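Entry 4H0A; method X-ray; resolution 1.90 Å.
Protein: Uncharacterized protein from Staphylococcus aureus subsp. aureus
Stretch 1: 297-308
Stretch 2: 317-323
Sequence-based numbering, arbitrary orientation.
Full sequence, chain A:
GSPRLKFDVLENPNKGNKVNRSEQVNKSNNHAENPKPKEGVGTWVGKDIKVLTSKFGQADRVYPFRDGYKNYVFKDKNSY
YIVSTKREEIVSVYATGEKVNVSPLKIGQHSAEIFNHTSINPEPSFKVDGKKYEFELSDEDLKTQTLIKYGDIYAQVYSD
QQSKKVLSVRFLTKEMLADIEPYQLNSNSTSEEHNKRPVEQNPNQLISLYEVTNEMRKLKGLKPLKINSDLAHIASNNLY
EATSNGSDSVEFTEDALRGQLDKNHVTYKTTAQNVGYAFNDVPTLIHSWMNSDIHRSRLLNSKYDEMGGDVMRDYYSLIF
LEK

Stretch 1 (297-308) SRLLNSKYDEMG
Stretch 2, residues 317-323: SLIFLEK

What fills the apolar centre of the contact? F320, which has the largest area covered by the other stretch, sits there with chi1 near -49° (m) and chi2 near 86°. R298 and L299, at the end of a helix that begins earlier in the chain, pack on its ring: R298 CB lies over one face, 3.8 Å from F320 CE1, while L299 CD2 approaches the edge, 4.0 Å from F320 CZ. L299 (m, t) also brings CD2 within 4.4 Å of L318 CD2, and L318 (t, p) places CD1 4.1 Å from SE of the selenomethionine M307 (p, t, t).

How does Y304 join this cluster? The chain leaves helical phi/psi at L300 (-101/28), and a weak bond from N301 N to R298 O, 3.3 Å, spans the exit. N301 (chi1 t) then accepts K303 N at its OD1, 3.1 Å away, within the loop that leads to Y304. The phenol ring (chi1 m, chi2 near -42°) lays a face over F320 CB, with Y304 CD2 3.4 Å from F320 CB. The two rings are near parallel, at 17°, but their centroids are 5.5 Å apart, so they barely overlap; the CB beneath the Y304 ring makes the closer contact.

What fixes the register of the strands? The strand that starts at E306 and the one that runs through L318 to L321 are antiparallel, their directions 157° apart, with extended phi/psi such as -141/158 at E306 and -112/152 at F320. E306 faces L321 in a hydrogen-bonded pair: E306 N to L321 O is 3.1 Å and L321 N to E306 O is 2.9 Å. M307 and F320 form the non-hydrogen-bonded pair, their CA atoms 4.5 Å apart and their side chains on the same face. G308 and I319 close the next hydrogen-bonded pair, with G308 N to I319 O at 3.0 Å and I319 N to G308 O at 2.8 Å. Between these pairs, M307 CA comes within 3.2 Å of I319 O in a CA-H...O contact.

How does the pairing finish at the polar edge? D305, at phi/psi -127/-7, breaks from the extended conformation, yet its N also reaches L321 O at 3.0 Å, so this carbonyl accepts from two successive amides. With chi1 near 38° (p), D305 turns OD1 to K323 N, 3.0 Å away, and this nearly straight hydrogen bond ties down the C-terminal residue. K323 (m, m, m, t) passes its CG 3.4 Å from OE2 of E306 (m, t), while its NZ bonds elsewhere in the structure. E322 (t, t) packs CG 3.4 Å from K303 O.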

ATOM      1  N   SER A 297       2.268  16.041  -0.832  1.00 59.86           N
ATOM      2  CA  SER A 297       1.940  17.254  -0.067  1.00 60.80           C
ATOM      3  C   SER A 297       0.499  17.230   0.455  1.00 62.58           C
ATOM      4  O   SER A 297       0.256  17.732   1.547  1.00 61.71           O
ATOM      5  CB  SER A 297       2.195  18.523  -0.887  1.00 68.63           C
ATOM      6  OG  SER A 297       1.252  18.736  -1.926  1.00 80.60           O
ATOM      7  N   ARG A 298      -0.438  16.610  -0.284  1.00 59.01           N
ATOM      8  CA  ARG A 298      -1.827  16.492   0.169  1.00 57.62           C
ATOM      9  C   ARG A 298      -1.946  15.465   1.300  1.00 57.58           C
ATOM     10  O   ARG A 298      -2.596  15.752   2.305  1.00 56.84           O
ATOM     11  CB  ARG A 298      -2.766  16.111  -0.988  1.00 58.12           C
ATOM     12  CG  ARG A 298      -2.961  17.243  -1.992  1.00 67.11           C
ATOM     13  CD  ARG A 298      -3.329  16.718  -3.361  1.00 75.01           C
ATOM     14  NE  ARG A 298      -3.434  17.783  -4.357  1.00 83.89           N
ATOM     15  CZ  ARG A 298      -3.541  17.590  -5.671  1.00 97.51           C
ATOM     16  NH1 ARG A 298      -3.556  16.354  -6.174  1.00 81.81           N
ATOM     17  NH2 ARG A 298      -3.613  18.628  -6.496  1.00 84.34           N
ATOM     18  N   LEU A 299      -1.325  14.274   1.143  1.00 52.01           N
ATOM     19  CA  LEU A 299      -1.351  13.231   2.186  1.00 49.04           C
ATOM     20  C   LEU A 299      -0.763  13.732   3.501  1.00 52.62           C
ATOM     21  O   LEU A 299      -1.299  13.437   4.562  1.00 50.15           O
ATOM     22  CB  LEU A 299      -0.548  11.986   1.761  1.00 47.81           C
ATOM     23  CG  LEU A 299      -1.186  11.012   0.784  1.00 51.15           C
ATOM     24  CD1 LEU A 299      -0.152  10.034   0.271  1.00 50.96           C
ATOM     25  CD2 LEU A 299      -2.327  10.251   1.425  1.00 48.35           C
ATOM     26  N   LEU A 300       0.351  14.473   3.423  1.00 52.20           N
ATOM     27  CA  LEU A 300       1.067  14.982   4.595  1.00 52.77           C
ATOM     28  C   LEU A 300       0.774  16.458   4.881  1.00 59.72           C
ATOM     29  O   LEU A 300       1.602  17.132   5.495  1.00 60.18           O
ATOM     30  CB  LEU A 300       2.577  14.798   4.368  1.00 53.52           C
ATOM     31  CG  LEU A 300       3.018  13.405   3.922  1.00 55.64           C
ATOM     32  CD1 LEU A 300       4.501  13.388   3.641  1.00 56.54           C
ATOM     33  CD2 LEU A 300       2.631  12.346   4.957  1.00 54.48           C
ATOM     34  N   ASN A 301      -0.405  16.953   4.495  1.00 57.03           N
ATOM     35  CA  ASN A 301      -0.756  18.343   4.749  1.00 59.63           C
ATOM     36  C   ASN A 301      -1.190  18.501   6.207  1.00 62.21           C
ATOM     37  O   ASN A 301      -2.141  17.847   6.634  1.00 59.39           O
ATOM     38  CB  ASN A 301      -1.873  18.784   3.816  1.00 62.29           C
ATOM     39  CG  ASN A 301      -1.940  20.268   3.639  1.00 76.24           C
ATOM     40  OD1 ASN A 301      -1.755  21.028   4.589  1.00 69.04           O
ATOM     41  ND2 ASN A 301      -2.230  20.716   2.426  1.00 72.47           N
ATOM     42  N   SER A 302      -0.504  19.363   6.968  1.00 60.80           N
ATOM     43  CA  SER A 302      -0.849  19.597   8.369  1.00 60.53           C
ATOM     44  C   SER A 302      -2.194  20.325   8.529  1.00 66.37           C
ATOM     45  O   SER A 302      -2.812  20.202   9.584  1.00 66.33           O
ATOM     46  CB  SER A 302       0.245  20.409   9.056  1.00 65.86           C
ATOM     47  OG  SER A 302       0.482  21.633   8.378  1.00 76.85           O
ATOM     48  N   LYS A 303      -2.642  21.082   7.507  1.00 64.35           N
ATOM     49  CA  LYS A 303      -3.886  21.851   7.605  1.00 65.52           C
ATOM     50  C   LYS A 303      -5.142  20.969   7.470  1.00 65.22           C
ATOM     51  O   LYS A 303      -6.149  21.295   8.099  1.00 65.07           O
ATOM     52  CB  LYS A 303      -3.920  22.994   6.569  1.00 71.80           C
ATOM     53  N   TYR A 304      -5.103  19.869   6.689  1.00 58.81           N
ATOM     54  CA  TYR A 304      -6.291  19.010   6.550  1.00 56.22           C
ATOM     55  C   TYR A 304      -6.595  18.264   7.847  1.00 58.80           C
ATOM     56  O   TYR A 304      -5.675  17.874   8.568  1.00 57.85           O
ATOM     57  CB  TYR A 304      -6.140  17.984   5.410  1.00 54.85           C
ATOM     58  CG  TYR A 304      -5.900  18.567   4.035  1.00 58.87           C
ATOM     59  CD1 TYR A 304      -6.606  19.680   3.592  1.00 63.83           C
ATOM     60  CD2 TYR A 304      -5.050  17.941   3.131  1.00 59.02           C
ATOM     61  CE1 TYR A 304      -6.405  20.202   2.318  1.00 67.09           C
ATOM     62  CE2 TYR A 304      -4.832  18.460   1.860  1.00 62.40           C
ATOM     63  CZ  TYR A 304      -5.518  19.588   1.452  1.00 72.38           C
ATOM     64  OH  TYR A 304      -5.315  20.120   0.201  1.00 78.36           O
ATOM     65  N   ASP A 305      -7.890  18.108   8.159  1.00 54.60           N
ATOM     66  CA  ASP A 305      -8.333  17.377   9.350  1.00 52.76           C
ATOM     67  C   ASP A 305      -9.365  16.274   9.021  1.00 53.80           C
ATOM     68  O   ASP A 305      -9.680  15.496   9.914  1.00 51.32           O
ATOM     69  CB  ASP A 305      -8.894  18.332  10.421  1.00 57.01           C
ATOM     70  CG  ASP A 305      -9.706  19.496   9.899  1.00 74.07           C
ATOM     71  OD1 ASP A 305     -10.463  19.301   8.924  1.00 75.67           O
ATOM     72  OD2 ASP A 305      -9.562  20.608  10.445  1.00 82.62           O
ATOM     73  N   GLU A 306      -9.854  16.172   7.759  1.00 50.06           N
ATOM     74  CA  GLU A 306     -10.830  15.158   7.362  1.00 48.29           C
ATOM     75  C   GLU A 306     -10.540  14.617   5.981  1.00 49.21           C
ATOM     76  O   GLU A 306      -9.902  15.293   5.166  1.00 51.84           O
ATOM     77  CB  GLU A 306     -12.249  15.740   7.357  1.00 51.66           C
ATOM     78  CG  GLU A 306     -12.752  16.169   8.721  1.00 65.66           C
ATOM     79  CD  GLU A 306     -14.174  16.696   8.732  1.00 91.84           C
ATOM     80  OE1 GLU A 306     -14.822  16.715   7.659  1.00 92.16           O
ATOM     81  OE2 GLU A 306     -14.638  17.105   9.820  1.00 86.15           O
HETATM   82  N   MSE A 307     -11.057  13.421   5.707  1.00 40.55           N
HETATM   83  CA  MSE A 307     -10.916  12.782   4.409  1.00 37.63           C
HETATM   84  C   MSE A 307     -12.095  11.849   4.142  1.00 42.26           C
HETATM   85  O   MSE A 307     -12.797  11.434   5.062  1.00 41.90           O
HETATM   86  CB  MSE A 307      -9.586  12.006   4.317  1.00 36.26           C
HETATM   87  CG  MSE A 307      -9.522  10.781   5.233  1.00 37.06           C
HETATM   88 SE   MSE A 307      -7.817   9.822   5.103  0.75 37.48          SE
HETATM   89  CE  MSE A 307      -8.114   8.744   6.679  1.00 33.48           C
ATOM     90  N   GLY A 308     -12.282  11.529   2.881  1.00 39.79           N
ATOM     91  CA  GLY A 308     -13.319  10.608   2.438  1.00 39.13           C
ATOM     92  C   GLY A 308     -12.959  10.136   1.054  1.00 43.60           C
ATOM     93  O   GLY A 308     -12.474  10.927   0.249  1.00 45.29           O
ATOM     94  N   SER A 317      -9.799   6.849  -5.063  1.00 49.27           N
ATOM     95  CA  SER A 317      -9.968   8.302  -4.932  1.00 49.91           C
ATOM     96  C   SER A 317      -9.994   8.677  -3.461  1.00 50.56           C
ATOM     97  O   SER A 317     -10.673   8.002  -2.697  1.00 47.37           O
ATOM     98  CB  SER A 317     -11.258   8.750  -5.607  1.00 55.33           C
ATOM     99  OG  SER A 317     -11.578  10.091  -5.271  1.00 64.51           O
ATOM    100  N   LEU A 318      -9.269   9.744  -3.061  1.00 46.88           N
ATOM    101  CA  LEU A 318      -9.255  10.207  -1.670  1.00 44.59           C
ATOM    102  C   LEU A 318      -9.323  11.722  -1.647  1.00 51.86           C
ATOM    103  O   LEU A 318      -8.400  12.386  -2.120  1.00 52.13           O
ATOM    104  CB  LEU A 318      -7.996   9.707  -0.937  1.00 42.54           C
ATOM    105  CG  LEU A 318      -7.971   9.870   0.595  1.00 45.31           C
ATOM    106  CD1 LEU A 318      -9.144   9.119   1.270  1.00 43.65           C
ATOM    107  CD2 LEU A 318      -6.658   9.370   1.168  1.00 44.62           C
ATOM    108  N   ILE A 319     -10.432  12.266  -1.121  1.00 49.19           N
ATOM    109  CA  ILE A 319     -10.654  13.708  -1.008  1.00 51.12           C
ATOM    110  C   ILE A 319     -10.212  14.135   0.379  1.00 54.72           C
ATOM    111  O   ILE A 319     -10.534  13.452   1.345  1.00 52.45           O
ATOM    112  CB  ILE A 319     -12.138  14.061  -1.277  1.00 54.85           C
ATOM    113  CG1 ILE A 319     -12.529  13.655  -2.716  1.00 55.63           C
ATOM    114  CG2 ILE A 319     -12.398  15.563  -1.039  1.00 58.73           C
ATOM    115  CD1 ILE A 319     -13.972  13.729  -3.020  1.00 57.31           C
ATOM    116  N   PHE A 320      -9.496  15.264   0.476  1.00 53.04           N
ATOM    117  CA  PHE A 320      -9.027  15.837   1.746  1.00 52.21           C
ATOM    118  C   PHE A 320      -9.757  17.121   2.013  1.00 59.36           C
ATOM    119  O   PHE A 320     -10.129  17.813   1.068  1.00 61.20           O
ATOM    120  CB  PHE A 320      -7.520  16.127   1.705  1.00 53.91           C
ATOM    121  CG  PHE A 320      -6.682  14.982   1.215  1.00 52.84           C
ATOM    122  CD1 PHE A 320      -6.468  14.790  -0.142  1.00 56.00           C
ATOM    123  CD2 PHE A 320      -6.145  14.065   2.105  1.00 51.56           C
ATOM    124  CE1 PHE A 320      -5.724  13.714  -0.596  1.00 55.15           C
ATOM    125  CE2 PHE A 320      -5.389  12.997   1.651  1.00 52.51           C
ATOM    126  CZ  PHE A 320      -5.176  12.833   0.303  1.00 51.99           C
ATOM    127  N   LEU A 321      -9.914  17.481   3.291  1.00 56.55           N
ATOM    128  CA  LEU A 321     -10.615  18.704   3.650  1.00 59.49           C
ATOM    129  C   LEU A 321     -10.081  19.337   4.921  1.00 64.31           C
ATOM    130  O   LEU A 321      -9.759  18.642   5.887  1.00 60.62           O
ATOM    131  CB  LEU A 321     -12.096  18.364   3.853  1.00 59.33           C
ATOM    132  CG  LEU A 321     -13.091  19.504   3.700  1.00 67.27           C
ATOM    133  CD1 LEU A 321     -13.370  19.782   2.226  1.00 69.78           C
ATOM    134  CD2 LEU A 321     -14.380  19.195   4.446  1.00 68.62           C
ATOM    135  N   GLU A 322     -10.007  20.671   4.916  1.00 65.66           N
ATOM    136  CA  GLU A 322      -9.693  21.477   6.081  1.00 67.26           C
ATOM    137  C   GLU A 322     -10.994  22.159   6.452  1.00 74.98           C
ATOM    138  O   GLU A 322     -11.467  22.997   5.681  1.00 77.57           O
ATOM    139  CB  GLU A 322      -8.578  22.498   5.787  1.00 71.12           C
ATOM    140  CG  GLU A 322      -8.396  23.538   6.888  1.00 82.41           C
ATOM    141  CD  GLU A 322      -7.356  24.609   6.636  1.00103.30           C
ATOM    142  OE1 GLU A 322      -7.019  24.859   5.455  1.00100.34           O
ATOM    143  OE2 GLU A 322      -6.931  25.249   7.624  1.00 95.82           O
ATOM    144  N   LYS A 323     -11.603  21.781   7.588  1.00 71.18           N
ATOM    145  CA  LYS A 323     -12.845  22.413   8.047  1.00 77.49           C
ATOM    146  C   LYS A 323     -12.571  23.849   8.474  1.00100.24           C
ATOM    147  O   LYS A 323     -11.551  24.077   9.162  1.00103.62           O
ATOM    148  CB  LYS A 323     -13.473  21.631   9.216  1.00 77.75           C
ATOM    149  CG  LYS A 323     -14.022  20.257   8.845  1.00 87.97           C
ATOM    150  CD  LYS A 323     -15.220  20.276   7.874  1.00 98.26           C
ATOM    151  CE  LYS A 323     -16.441  20.996   8.391  1.00110.40           C
ATOM    152  NZ  LYS A 323     -17.641  20.708   7.557  1.00119.07           N
ATOM    153  OXT LYS A 323     -13.344  24.746   8.071  1.00126.08           O
TER